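Local coordinates for protein Tube (Drosophila melanogaster, PDB 1D2Z) that recruits the kinase Pelle to the plasma membrane through its death domain and activates it in the Toll pathway that sets embryonic dorsoventral polarity, at residues Y5-E10 with S49-L54; R33-I38 with Q112-A117; E118-A123 with P136-D141. All coordinates share one frame; numbering follows the deposited sequence.

Interaction 1: Y5-E10 with S49-L54; sequences YSRNTE and SGAGCL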
loop_
_atom_site.group_PDB
_atom_site.type_symbol
_atom_site.label_atom_id
_atom_site.label_comp_id
_atom_site.label_asym_id
_atom_site.label_seq_id
_atom_site.Cartn_x
_atom_site.Cartn_y
_atom_site.Cartn_z
ATOM N N TYR B 5 -6.828 17.081 10.276
ATOM C CA TYR B 5 -5.491 17.211 10.841
ATOM C C TYR B 5 -4.556 17.988 9.928
ATOM O O TYR B 5 -4.872 18.251 8.768
ATOM C CB TYR B 5 -4.892 15.821 11.108
ATOM C CG TYR B 5 -5.813 14.880 11.859
ATOM C CD1 TYR B 5 -6.058 15.050 13.222
ATOM C CD2 TYR B 5 -6.464 13.837 11.201
ATOM C CE1 TYR B 5 -6.932 14.205 13.909
ATOM C CE2 TYR B 5 -7.340 12.988 11.877
ATOM C CZ TYR B 5 -7.568 13.179 13.230
ATOM O OH TYR B 5 -8.436 12.349 13.909
ATOM N N SER B 6 -3.405 18.365 10.468
ATOM C CA SER B 6 -2.396 19.077 9.701
ATOM C C SER B 6 -1.123 18.233 9.724
ATOM O O SER B 6 -1.010 17.285 10.505
ATOM C CB SER B 6 -2.127 20.456 10.309
ATOM O OG SER B 6 -1.274 20.365 11.435
ATOM N N ARG B 7 -0.167 18.577 8.868
ATOM C CA ARG B 7 1.094 17.851 8.800
ATOM C C ARG B 7 1.829 17.842 10.134
ATOM O O ARG B 7 2.567 16.908 10.434
ATOM C CB ARG B 7 1.998 18.462 7.726
ATOM C CG ARG B 7 1.704 17.986 6.321
ATOM C CD ARG B 7 2.431 18.837 5.287
ATOM N NE ARG B 7 2.871 18.055 4.131
ATOM C CZ ARG B 7 2.069 17.336 3.352
ATOM N NH1 ARG B 7 0.769 17.288 3.596
ATOM N NH2 ARG B 7 2.569 16.665 2.321
ATOM N N ASN B 8 1.598 18.879 10.936
ATOM C CA ASN B 8 2.244 19.023 12.235
ATOM C C ASN B 8 1.537 18.315 13.387
ATOM O O ASN B 8 2.053 18.272 14.501
ATOM C CB ASN B 8 2.420 20.506 12.563
ATOM C CG ASN B 8 3.249 21.229 11.526
ATOM O OD1 ASN B 8 2.714 21.792 10.573
ATOM N ND2 ASN B 8 4.566 21.191 11.689
ATOM N N THR B 9 0.352 17.777 13.124
ATOM C CA THR B 9 -0.402 17.063 14.149
ATOM C C THR B 9 0.319 15.763 14.497
ATOM O O THR B 9 0.643 14.973 13.612
ATOM C CB THR B 9 -1.808 16.717 13.645
ATOM O OG1 THR B 9 -2.484 17.925 13.281
ATOM C CG2 THR B 9 -2.606 15.972 14.713
ATOM N N GLU B 10 0.595 15.559 15.781
ATOM C CA GLU B 10 1.269 14.342 16.220
ATOM C C GLU B 10 0.317 13.158 16.105
ATOM O O GLU B 10 -0.885 13.301 16.325
ATOM C CB GLU B 10 1.765 14.495 17.654
ATOM C CG GLU B 10 2.754 15.637 17.829
ATOM C CD GLU B 10 3.250 15.776 19.256
ATOM O OE1 GLU B 10 2.438 15.615 20.192
ATOM O OE2 GLU B 10 4.453 16.054 19.438
ATOM N N SER B 49 8.022 17.651 8.875
ATOM C CA SER B 49 6.588 17.497 8.609
ATOM C C SER B 49 6.038 18.128 7.332
ATOM O O SER B 49 5.132 17.568 6.704
ATOM C CB SER B 49 5.769 17.995 9.803
ATOM O OG SER B 49 6.019 17.226 10.967
ATOM N N GLY B 50 6.548 19.305 6.973
ATOM C CA GLY B 50 6.082 19.982 5.771
ATOM C C GLY B 50 6.271 19.153 4.512
ATOM O O GLY B 50 7.067 18.217 4.497
ATOM N N ALA B 51 5.526 19.482 3.459
ATOM C CA ALA B 51 5.625 18.763 2.192
ATOM C C ALA B 51 7.030 18.900 1.606
ATOM O O ALA B 51 7.553 20.009 1.472
ATOM C CB ALA B 51 4.577 19.276 1.206
ATOM N N GLY B 52 7.660 17.760 1.327
ATOM C CA GLY B 52 9.001 17.755 0.771
ATOM C C GLY B 52 10.070 18.178 1.762
ATOM O O GLY B 52 11.194 18.502 1.368
ATOM N N CYS B 53 9.720 18.183 3.046
ATOM C CA CYS B 53 10.659 18.568 4.092
ATOM C C CYS B 53 11.418 17.389 4.682
ATOM O O CYS B 53 12.385 17.583 5.420
ATOM C CB CYS B 53 9.948 19.339 5.207
ATOM S SG CYS B 53 9.408 20.992 4.723
ATOM N N LEU B 54 10.971 16.172 4.389
ATOM C CA LEU B 54 11.654 14.990 4.902
ATOM C C LEU B 54 12.548 14.394 3.821
ATOM O O LEU B 54 12.086 13.642 2.964
ATOM C CB LEU B 54 10.650 13.943 5.410
ATOM C CG LEU B 54 11.130 12.859 6.394
ATOM C CD1 LEU B 54 9.937 12.069 6.893
ATOM C CD2 LEU B 54 12.143 11.920 5.763
HETATM O O HOH W 1 5.043 15.578 1.300
#

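Interaction 2: R33-I38 with Q112-A117; sequences RKLMSI and QLLVQA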
loop_
_atom_site.group_PDB
_atom_site.type_symbol
_atom_site.label_atom_id
_atom_site.label_comp_id
_atom_site.label_asym_id
_atom_site.label_seq_id
_atom_site.Cartn_x
_atom_site.Cartn_y
_atom_site.Cartn_z
ATOM N N ARG B 33 5.483 -3.611 8.659
ATOM C CA ARG B 33 6.894 -3.962 8.801
ATOM C C ARG B 33 7.764 -3.081 7.913
ATOM O O ARG B 33 8.828 -2.622 8.330
ATOM C CB ARG B 33 7.141 -5.438 8.460
ATOM C CG ARG B 33 6.445 -6.415 9.378
ATOM C CD ARG B 33 7.016 -7.819 9.237
ATOM N NE ARG B 33 6.209 -8.790 9.970
ATOM C CZ ARG B 33 5.589 -9.822 9.408
ATOM N NH1 ARG B 33 5.691 -10.036 8.101
ATOM N NH2 ARG B 33 4.812 -10.609 10.144
ATOM N N LYS B 34 7.300 -2.832 6.691
ATOM C CA LYS B 34 8.042 -2.006 5.747
ATOM C C LYS B 34 8.175 -0.572 6.254
ATOM O O LYS B 34 9.241 0.036 6.147
ATOM C CB LYS B 34 7.368 -2.026 4.378
ATOM C CG LYS B 34 7.212 -3.421 3.793
ATOM C CD LYS B 34 6.551 -3.366 2.427
ATOM C CE LYS B 34 6.289 -4.755 1.895
ATOM N NZ LYS B 34 5.800 -4.719 0.493
ATOM N N LEU B 35 7.089 -0.027 6.795
ATOM C CA LEU B 35 7.109 1.332 7.330
ATOM C C LEU B 35 8.018 1.405 8.560
ATOM O O LEU B 35 8.903 2.256 8.636
ATOM C CB LEU B 35 5.692 1.785 7.710
ATOM C CG LEU B 35 5.542 3.067 8.546
ATOM C CD1 LEU B 35 6.085 4.278 7.798
ATOM C CD2 LEU B 35 4.078 3.275 8.902
ATOM N N MET B 36 7.812 0.483 9.497
ATOM C CA MET B 36 8.582 0.461 10.739
ATOM C C MET B 36 10.081 0.373 10.517
ATOM O O MET B 36 10.855 1.040 11.205
ATOM C CB MET B 36 8.125 -0.687 11.637
ATOM C CG MET B 36 8.738 -0.671 13.033
ATOM S SD MET B 36 7.953 -1.845 14.140
ATOM C CE MET B 36 8.889 -1.548 15.656
ATOM N N SER B 37 10.472 -0.407 9.513
ATOM C CA SER B 37 11.875 -0.619 9.178
ATOM C C SER B 37 12.604 0.589 8.618
ATOM O O SER B 37 13.824 0.676 8.732
ATOM C CB SER B 37 12.005 -1.787 8.196
ATOM O OG SER B 37 11.619 -3.003 8.814
ATOM N N ILE B 38 11.872 1.512 7.996
ATOM C CA ILE B 38 12.510 2.684 7.409
ATOM C C ILE B 38 12.394 3.988 8.193
ATOM O O ILE B 38 12.876 5.021 7.736
ATOM C CB ILE B 38 12.056 2.920 5.952
ATOM C CG1 ILE B 38 10.590 3.352 5.903
ATOM C CG2 ILE B 38 12.273 1.644 5.128
ATOM C CD1 ILE B 38 10.217 4.087 4.620
ATOM N N GLN B 112 5.094 11.114 4.305
ATOM C CA GLN B 112 6.319 11.045 3.517
ATOM C C GLN B 112 7.027 9.695 3.634
ATOM O O GLN B 112 7.587 9.204 2.653
ATOM C CB GLN B 112 7.245 12.204 3.875
ATOM C CG GLN B 112 6.713 13.530 3.370
ATOM C CD GLN B 112 7.510 14.713 3.866
ATOM O OE1 GLN B 112 8.412 15.200 3.184
ATOM N NE2 GLN B 112 7.168 15.197 5.054
ATOM N N LEU B 113 6.988 9.085 4.818
ATOM C CA LEU B 113 7.600 7.765 4.997
ATOM C C LEU B 113 6.772 6.708 4.253
ATOM O O LEU B 113 7.331 5.785 3.670
ATOM C CB LEU B 113 7.746 7.404 6.480
ATOM C CG LEU B 113 8.794 8.210 7.266
ATOM C CD1 LEU B 113 8.830 7.752 8.710
ATOM C CD2 LEU B 113 10.177 8.044 6.634
ATOM N N LEU B 114 5.447 6.869 4.237
ATOM C CA LEU B 114 4.577 5.925 3.530
ATOM C C LEU B 114 4.905 5.951 2.037
ATOM O O LEU B 114 4.990 4.906 1.388
ATOM C CB LEU B 114 3.101 6.270 3.749
ATOM C CG LEU B 114 2.536 6.068 5.160
ATOM C CD1 LEU B 114 1.117 6.632 5.227
ATOM C CD2 LEU B 114 2.539 4.590 5.514
ATOM N N VAL B 115 5.140 7.154 1.518
ATOM C CA VAL B 115 5.479 7.351 0.111
ATOM C C VAL B 115 6.838 6.718 -0.208
ATOM O O VAL B 115 6.985 6.045 -1.223
ATOM C CB VAL B 115 5.496 8.861 -0.245
ATOM C CG1 VAL B 115 6.012 9.084 -1.678
ATOM C CG2 VAL B 115 4.090 9.445 -0.090
ATOM N N GLN B 116 7.817 6.920 0.677
ATOM C CA GLN B 116 9.159 6.355 0.504
ATOM C C GLN B 116 9.122 4.823 0.405
ATOM O O GLN B 116 9.893 4.224 -0.346
ATOM C CB GLN B 116 10.070 6.779 1.668
ATOM C CG GLN B 116 11.438 6.074 1.704
ATOM C CD GLN B 116 12.320 6.423 0.516
ATOM O OE1 GLN B 116 12.239 7.525 -0.043
ATOM N NE2 GLN B 116 13.187 5.490 0.133
ATOM N N ALA B 117 8.227 4.196 1.166
ATOM C CA ALA B 117 8.096 2.737 1.147
ATOM C C ALA B 117 7.069 2.233 0.118
ATOM O O ALA B 117 6.766 1.036 0.064
ATOM C CB ALA B 117 7.739 2.228 2.543
#

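Interaction 3: E118-A123 with P136-D141; sequences ELFSAA and PARPVD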
loop_
_atom_site.group_PDB
_atom_site.type_symbol
_atom_site.label_atom_id
_atom_site.label_comp_id
_atom_site.label_asym_id
_atom_site.label_seq_id
_atom_site.Cartn_x
_atom_site.Cartn_y
_atom_site.Cartn_z
ATOM N N GLU B 118 6.539 3.155 -0.682
ATOM C CA GLU B 118 5.541 2.853 -1.713
ATOM C C GLU B 118 4.248 2.231 -1.183
ATOM O O GLU B 118 3.594 1.440 -1.874
ATOM C CB GLU B 118 6.137 1.984 -2.828
ATOM C CG GLU B 118 7.333 2.630 -3.524
ATOM C CD GLU B 118 7.709 1.971 -4.847
ATOM O OE1 GLU B 118 7.582 0.734 -4.986
ATOM O OE2 GLU B 118 8.147 2.703 -5.753
ATOM N N LEU B 119 3.889 2.603 0.043
ATOM C CA LEU B 119 2.666 2.127 0.692
ATOM C C LEU B 119 1.589 3.137 0.285
ATOM O O LEU B 119 1.084 3.911 1.106
ATOM C CB LEU B 119 2.867 2.099 2.215
ATOM C CG LEU B 119 4.098 1.291 2.679
ATOM C CD1 LEU B 119 4.228 1.328 4.203
ATOM C CD2 LEU B 119 4.010 -0.159 2.188
ATOM N N PHE B 120 1.255 3.119 -1.005
ATOM C CA PHE B 120 0.294 4.058 -1.570
ATOM C C PHE B 120 -1.141 3.991 -1.089
ATOM O O PHE B 120 -1.818 5.016 -1.048
ATOM C CB PHE B 120 0.390 4.068 -3.096
ATOM C CG PHE B 120 1.656 4.706 -3.602
ATOM C CD1 PHE B 120 1.856 6.076 -3.467
ATOM C CD2 PHE B 120 2.669 3.933 -4.154
ATOM C CE1 PHE B 120 3.056 6.671 -3.873
ATOM C CE2 PHE B 120 3.871 4.515 -4.562
ATOM C CZ PHE B 120 4.064 5.884 -4.421
ATOM N N SER B 121 -1.610 2.811 -0.701
ATOM C CA SER B 121 -2.973 2.684 -0.188
ATOM C C SER B 121 -3.075 3.461 1.122
ATOM O O SER B 121 -4.044 4.183 1.362
ATOM C CB SER B 121 -3.324 1.223 0.059
ATOM O OG SER B 121 -4.238 0.764 -0.908
ATOM N N ALA B 122 -2.053 3.317 1.960
ATOM C CA ALA B 122 -2.003 4.013 3.238
ATOM C C ALA B 122 -1.750 5.496 3.009
ATOM O O ALA B 122 -2.401 6.347 3.626
ATOM C CB ALA B 122 -0.911 3.414 4.128
ATOM N N ALA B 123 -0.812 5.801 2.113
ATOM C CA ALA B 123 -0.468 7.183 1.799
ATOM C C ALA B 123 -1.662 7.965 1.239
ATOM O O ALA B 123 -1.881 9.110 1.629
ATOM C CB ALA B 123 0.710 7.233 0.823
ATOM N N PRO B 136 -0.626 11.534 -3.301
ATOM C CA PRO B 136 0.756 11.746 -3.751
ATOM C C PRO B 136 1.030 11.173 -5.140
ATOM O O PRO B 136 0.355 10.242 -5.584
ATOM C CB PRO B 136 1.584 11.036 -2.672
ATOM C CG PRO B 136 0.660 9.953 -2.190
ATOM C CD PRO B 136 -0.659 10.688 -2.094
ATOM N N ALA B 137 2.012 11.752 -5.822
ATOM C CA ALA B 137 2.399 11.317 -7.163
ATOM C C ALA B 137 3.042 9.927 -7.132
ATOM O O ALA B 137 3.674 9.541 -6.147
ATOM C CB ALA B 137 3.364 12.332 -7.788
ATOM N N ARG B 138 2.858 9.179 -8.214
ATOM C CA ARG B 138 3.409 7.839 -8.343
ATOM C C ARG B 138 4.715 7.857 -9.133
ATOM O O ARG B 138 4.969 8.780 -9.909
ATOM C CB ARG B 138 2.413 6.936 -9.082
ATOM C CG ARG B 138 1.049 6.825 -8.424
ATOM C CD ARG B 138 1.190 6.305 -7.012
ATOM N NE ARG B 138 -0.104 6.072 -6.387
ATOM C CZ ARG B 138 -0.745 4.909 -6.408
ATOM N NH1 ARG B 138 -0.210 3.858 -7.028
ATOM N NH2 ARG B 138 -1.919 4.798 -5.794
ATOM N N PRO B 139 5.577 6.850 -8.919
ATOM C CA PRO B 139 6.850 6.779 -9.648
ATOM C C PRO B 139 6.520 6.408 -11.098
ATOM O O PRO B 139 5.383 6.018 -11.393
ATOM C CB PRO B 139 7.579 5.621 -8.957
ATOM C CG PRO B 139 6.968 5.582 -7.587
ATOM C CD PRO B 139 5.517 5.814 -7.875
ATOM N N VAL B 140 7.495 6.535 -11.997
ATOM C CA VAL B 140 7.274 6.196 -13.406
ATOM C C VAL B 140 7.436 4.702 -13.645
ATOM O O VAL B 140 6.785 4.133 -14.517
ATOM C CB VAL B 140 8.229 6.968 -14.370
ATOM C CG1 VAL B 140 7.900 8.451 -14.362
ATOM C CG2 VAL B 140 9.685 6.737 -13.999
ATOM N N ASP B 141 8.304 4.072 -12.860
ATOM C CA ASP B 141 8.560 2.645 -12.986
ATOM C C ASP B 141 8.275 1.914 -11.681
ATOM O O ASP B 141 8.174 2.528 -10.613
ATOM C CB ASP B 141 10.018 2.394 -13.397
ATOM C CG ASP B 141 10.342 2.930 -14.785
ATOM O OD1 ASP B 141 9.635 2.565 -15.753
ATOM O OD2 ASP B 141 11.318 3.705 -14.912
HETATM O O HOH W 2 6.795 1.888 -8.170
#

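Interaction 1: Y5-E10 with S49-L54
Two surface loops of the death domain meet here: the type I turn from Ser6 to Thr9, ahead of helix 16-27, and the type II turn from Gly50 to Cys53 that follows helix 45-49. Arg7 carries the contact. Its aliphatic part lies over the backbone of the second loop, with Arg7 CB at 3.4 Å and Arg7 CD at 3.3 Å from Ser49 O. Beyond CD the chain bends at chi3 (145°), and the edge of the guanidinium comes up to the Gly50-Ala51 peptide. Arg7 NE sits 3.1 Å from Ala51 N; both are donors, so this is close packing and no hydrogen bond. At the tip, Arg7 NH2 touches Ala51 CB at 3.5 Å and gives a hydrogen bond of 2.9 Å to a water lying in the guanidinium plane, which also accepts a weak bond from Gly52 N. NH1 forms a salt bridge with Glu133. Ser49 CB packs 3.4 Å from Arg7 O, while Ser49 OG bonds to Thr106 and to the carbonyl of Val45. With no direct hydrogen bond between the loops, the contact rests on van der Waals packing and one water, and the charge of Arg7 is answered by Glu133.

Interaction 2: R33-I38 with Q112-A117
Ile38 and Leu35 bring helix 31-38 against the C-terminal end of helix 107-116, and nearly everything that passes between them is apolar. Ile38 does its touching mainly through one atom, CD1. Its CG1 stands between the backbone N and the carbonyl carbon (chi1 69°), and the chain then runs out to CD1, which settles on the last turn of the other helix. Ile38 CD1 lies 3.7 Å from Ala117 CB and equally close to Gln116 CG, so one methyl bridges two neighbouring residues. Ile38 CD1 also rests 3.5 Å from Leu113 O, a carbonyl that accepts the backbone N-H of Ala117, the first residue to leave helical geometry. Leu35 uses both of its branches: Leu35 CD1 touches Leu113 CB at 3.8 Å, the two side chains crossing at about a right angle, and Leu35 CD2 meets Leu114 CD2 at 3.9 Å.

The short helical segments pass 9.5 Å apart at an angle of 111°, a steep crossing within the six-helix bundle of the death domain. Other side chains border this junction: Leu119 packs on both Leu35 and Leu114, Met91 lies against Leu35, and Phe56 touches Ile38, Leu113 and Gln116.

Polar groups play a smaller part. On helix 31-38, Ser37 turns its hydroxyl back on its own helix, and Ser37 OG donates to Arg33 O at 2.9 Å. That oxygen takes the N-H of Ser37 as well, the two donors arriving from opposite faces of the carbonyl plane. Lys34 follows another course: its CB starts toward helix 107-116, but the extended chain leads away and NZ bonds to Gln72 of the Pelle death domain.

Interaction 3: E118-A123 with P136-D141
Phe120, in the first turn of helix 120-130, puts its CB over the centre of the Arg138 guanidinium, 3.6 Å from Arg138 CZ. Next, CG and CD1 face Arg138 NE, which is 3.5 Å from Phe120 CD1; the ring edge at CD1 also meets Pro136 CG, which packs on Ala123 CB as well. Arg138 CD sits over the middle of the ring, a CH-pi contact of 3.6 Å to the Phe120 centroid. Phe120 CE1 comes to 3.7 Å from Ala137 O, and Phe120 CZ ends tip to tip with Pro139, 3.7 Å from its CD. Ring and guanidinium planes are 9° apart in an offset stack, centres 4.3 Å apart; the bend at Arg138 chi2 (-58°) swings CD over the ring.

This stack fastens the C-terminal tail to the bundle where Pelle binds: Arg138 NH1 bonds to Tyr73 O of Pelle, while NH2 pairs with Asp124. In place of Phe120, an alanine would probably leave Arg138 CD and NE without the face they lie on and Pro139 CD without its partner.

Glu118 is the C-prime residue of the Schellman motif ending helix 107-116; its OE2 packs on Pro139 CG and shares a water with Asp141 O.

How the interactions relate
Interaction 2 lies deepest, its centre about 6 Å from that of the chain, and relies on aliphatic packing between helices. Interaction 1 is a surface contact, about 12 Å out between centres; interaction 3, about 13 Å out, is still partly buried because Phe120 and Ala123 are covered. Arginines and bridging waters enter both: in interaction 1 the arginine packs against backbone, in interaction 3 it stacks on a ring. Helix 107-116 ties the set together. Its Gln112 accepts a probable hydrogen bond from Leu54 N of interaction 1, and Leu114 O probably accepts Leu119 N of interaction 3. Interactions 1 and 3 do not touch. Pelle contacts residues of interactions 2 and 3 but neither segment of interaction 1.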